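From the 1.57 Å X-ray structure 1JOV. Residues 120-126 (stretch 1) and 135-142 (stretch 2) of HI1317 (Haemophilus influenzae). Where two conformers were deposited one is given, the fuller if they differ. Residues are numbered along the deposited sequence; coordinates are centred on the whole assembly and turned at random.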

# COMPACT_ATOMS: atom_id res chain seq x y z
N ILE A 120 -20.82 12.68 -6.18
CA ILE A 120 -20.02 12.81 -7.42
C ILE A 120 -18.71 12.04 -7.17
O ILE A 120 -18.12 12.15 -6.09
N ILE A 121 -18.24 11.28 -8.18
CA ILE A 121 -16.99 10.52 -8.09
C ILE A 121 -15.87 11.44 -7.56
O ILE A 121 -15.79 12.60 -7.96
N GLU A 122 -15.01 10.92 -6.63
CA GLU A 122 -13.86 11.67 -6.18
C GLU A 122 -12.53 10.97 -6.59
O GLU A 122 -11.56 11.62 -6.91
N ALA A 123 -12.52 9.62 -6.59
CA ALA A 123 -11.27 8.88 -6.88
C ALA A 123 -11.65 7.45 -7.23
O ALA A 123 -12.76 6.94 -6.94
N LYS A 124 -10.70 6.79 -7.84
CA LYS A 124 -10.89 5.40 -8.23
C LYS A 124 -9.67 4.57 -7.82
O LYS A 124 -8.57 5.11 -7.77
N VAL A 125 -9.80 3.30 -7.56
CA VAL A 125 -8.62 2.43 -7.42
C VAL A 125 -8.91 1.18 -8.21
O VAL A 125 -9.98 0.58 -8.10
N SER A 126 -7.93 0.77 -9.03
CA SER A 126 -8.09 -0.53 -9.66
C SER A 126 -6.98 -1.45 -9.18
O SER A 126 -5.87 -1.05 -8.92
N LEU A 135 -1.73 -2.07 -8.83
CA LEU A 135 -2.66 -1.22 -8.15
C LEU A 135 -2.53 0.24 -8.64
O LEU A 135 -1.43 0.79 -8.57
N THR A 136 -3.59 0.82 -9.13
CA THR A 136 -3.55 2.19 -9.67
C THR A 136 -4.56 3.06 -8.96
O THR A 136 -5.68 2.59 -8.72
N PHE A 137 -4.17 4.26 -8.60
CA PHE A 137 -5.05 5.21 -7.98
C PHE A 137 -5.26 6.39 -8.94
O PHE A 137 -4.28 6.87 -9.49
N THR A 138 -6.50 6.86 -9.16
CA THR A 138 -6.76 8.03 -10.02
C THR A 138 -7.57 8.99 -9.23
O THR A 138 -8.60 8.64 -8.59
N HIS A 139 -7.22 10.24 -9.43
CA HIS A 139 -7.82 11.39 -8.80
C HIS A 139 -8.84 12.10 -9.70
O HIS A 139 -8.47 12.45 -10.80
N TYR A 140 -10.05 12.32 -9.21
CA TYR A 140 -11.04 13.05 -9.95
C TYR A 140 -11.50 14.27 -9.17
O TYR A 140 -12.62 14.78 -9.36
N GLY A 141 -10.62 14.72 -8.28
CA GLY A 141 -10.84 15.79 -7.35
C GLY A 141 -11.05 17.18 -7.89
O GLY A 141 -11.03 17.43 -9.09
N GLU A 142 -11.23 18.08 -6.93
CA GLU A 142 -11.51 19.48 -7.25
C GLU A 142 -10.28 20.29 -7.38
O GLU A 142 -10.26 21.29 -8.10

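The apolar centre of this contact lies on the face of the antiparallel sheet that carries Ala123 and Val125 from one strand and Phe137 and His139 from the other. Val125 and Phe137 form a non-hydrogen-bonded pair, their CA and CA atoms 4.6 Å apart, and at such a pair the side chains project from the same face close enough to touch. Phe137, with chi1 in t and chi2 at 89°, extends its ring along this face. Val125, also t, brings CG2 to the edge of that ring, 3.9 Å from Phe137 CD1, while its other methyl, CG1, lies 4.3 Å from Leu135 CD2. Leu135 (t, t) points sideways from its strand yet still reaches the valine. The branched valine thus meets both the ring and the leucine.

Further along the same face, Ala123 CB approaches Phe137 CE1 to 3.6 Å. The pairing is diagonal: Ala123 is in register with His139, but the phenylalanine ring reaches along the strand direction to Ala123, and a single methyl gives the ring a close, buried neighbour. His139, t at chi1, contributes little to the contact with the other strand; its ND1 is hydrogen-bonded elsewhere in the structure, and its NE2 to a residue just outside the two stretches.

Beyond the last bridge, Tyr140 supplies the largest covered area of any residue here. Its CA-to-CB bond points toward the first stretch, and the m rotamer lays the ring beside Ile121 and Lys124. Ile121, pointing toward the second stretch with chi1 t and chi2 p, sets CG1 3.8 Å from Tyr140 CD2. Lys124 CB lies at the edge of the ring. A tyrosine suits this border, since its ring carbons lie against aliphatic groups while its hydroxyl remains at the polar end; there Lys124 NZ comes within 3.5 Å of Tyr140 OH. The lysine is extended at chi1 and chi2 (both t), turns at chi3 (p) and is t again at chi4, so its methylenes carry the amino group out alongside the ring. This is one of two deposited conformers.

The backbone holds these side chains in register. Lys124 N donates to Thr138 O (2.9 Å) and Thr138 N to Lys124 O (3.0 Å), and Ser126 and Thr136 repeat the reciprocal pattern. Tyr140 N adds a bond of 2.8 Å to Glu122 O. Glu122 itself, t at chi1 and chi2, points away, and its carboxylate is satisfied elsewhere in the structure.

Lys124, Ser126, Thr136 and Thr138 occupy the other face. Ser126 (p) and Thr136 (m) pack with Ser126 OG 3.5 Å from Thr136 CB, and a water joins their hydroxyls, 2.7 Å from Ser126 OG and 2.9 Å from Thr136 OG1. Hydroxylated side chains suit this place because each offers an oxygen that the water can bind. At the other end of the contact, a second water donates to Ile121 O (3.1 Å) and Tyr140 O (2.9 Å), linking the two backbones where the strand pairing has ended.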

# COMPACT_ATOMS: atom_id res chain seq x y z
CB ILE A 120 -19.67 14.28 -7.69
CG1 ILE A 120 -21.00 14.99 -7.96
CG2 ILE A 120 -18.73 14.34 -8.91
CD1 ILE A 120 -20.87 16.53 -8.05
CB ILE A 121 -16.58 9.92 -9.47
CG1 ILE A 121 -15.30 9.10 -9.30
CG2 ILE A 121 -16.37 11.00 -10.52
CD1 ILE A 121 -15.52 7.79 -8.55
CB GLU A 122 -13.92 11.87 -4.64
CG GLU A 122 -12.75 12.66 -4.14
CD GLU A 122 -13.00 12.92 -2.62
OE1 GLU A 122 -14.21 13.14 -2.22
OE2 GLU A 122 -12.05 12.86 -1.83
CB ALA A 123 -10.27 8.92 -5.67
CB LYS A 124 -11.15 5.34 -9.73
CG LYS A 124 -11.48 3.95 -10.29
CD LYS A 124 -12.04 4.04 -11.69
CE LYS A 124 -11.06 4.67 -12.67
NZ LYS A 124 -11.51 4.55 -14.08
CB VAL A 125 -8.33 2.02 -5.95
CG1 VAL A 125 -7.37 0.85 -5.91
CG2 VAL A 125 -7.78 3.20 -5.16
CB SER A 126 -7.94 -0.49 -11.23
OG SER A 126 -6.67 0.00 -11.61
CB LEU A 135 -2.29 -1.30 -6.69
CG LEU A 135 -3.24 -0.70 -5.71
CD1 LEU A 135 -3.05 -1.33 -4.35
CD2 LEU A 135 -3.05 0.80 -5.64
CB THR A 136 -3.95 2.19 -11.16
OG1 THR A 136 -3.02 1.40 -11.89
CG2 THR A 136 -3.96 3.60 -11.71
CB PHE A 137 -4.48 5.78 -6.64
CG PHE A 137 -5.20 6.98 -6.07
CD1 PHE A 137 -6.27 6.80 -5.21
CD2 PHE A 137 -4.87 8.29 -6.41
CE1 PHE A 137 -7.00 7.89 -4.70
CE2 PHE A 137 -5.57 9.39 -5.91
CZ PHE A 137 -6.65 9.20 -5.05
CB THR A 138 -7.60 7.64 -11.27
OG1 THR A 138 -6.91 6.54 -11.94
CG2 THR A 138 -7.66 8.87 -12.26
CB HIS A 139 -6.62 12.34 -8.59
CG HIS A 139 -6.95 13.75 -8.28
ND1 HIS A 139 -7.84 14.15 -7.31
CD2 HIS A 139 -6.43 14.89 -8.81
CE1 HIS A 139 -7.82 15.48 -7.24
NE2 HIS A 139 -7.03 15.95 -8.18
CB TYR A 140 -12.24 12.15 -10.27
CG TYR A 140 -11.85 11.06 -11.27
CD1 TYR A 140 -11.47 11.36 -12.57
CD2 TYR A 140 -11.88 9.74 -10.88
CE1 TYR A 140 -11.11 10.32 -13.43
CE2 TYR A 140 -11.54 8.72 -11.72
CZ TYR A 140 -11.14 8.99 -12.99
OH TYR A 140 -10.79 7.98 -13.84
CB GLU A 142 -12.44 20.11 -6.21
CG GLU A 142 -13.79 19.39 -6.14
CD GLU A 142 -14.72 19.92 -5.06
OE1 GLU A 142 -14.36 20.90 -4.36
OE2 GLU A 142 -15.83 19.36 -4.92
O HOH W 1 -15.28 14.33 -10.46
O HOH W 2 -4.30 -1.25 -11.83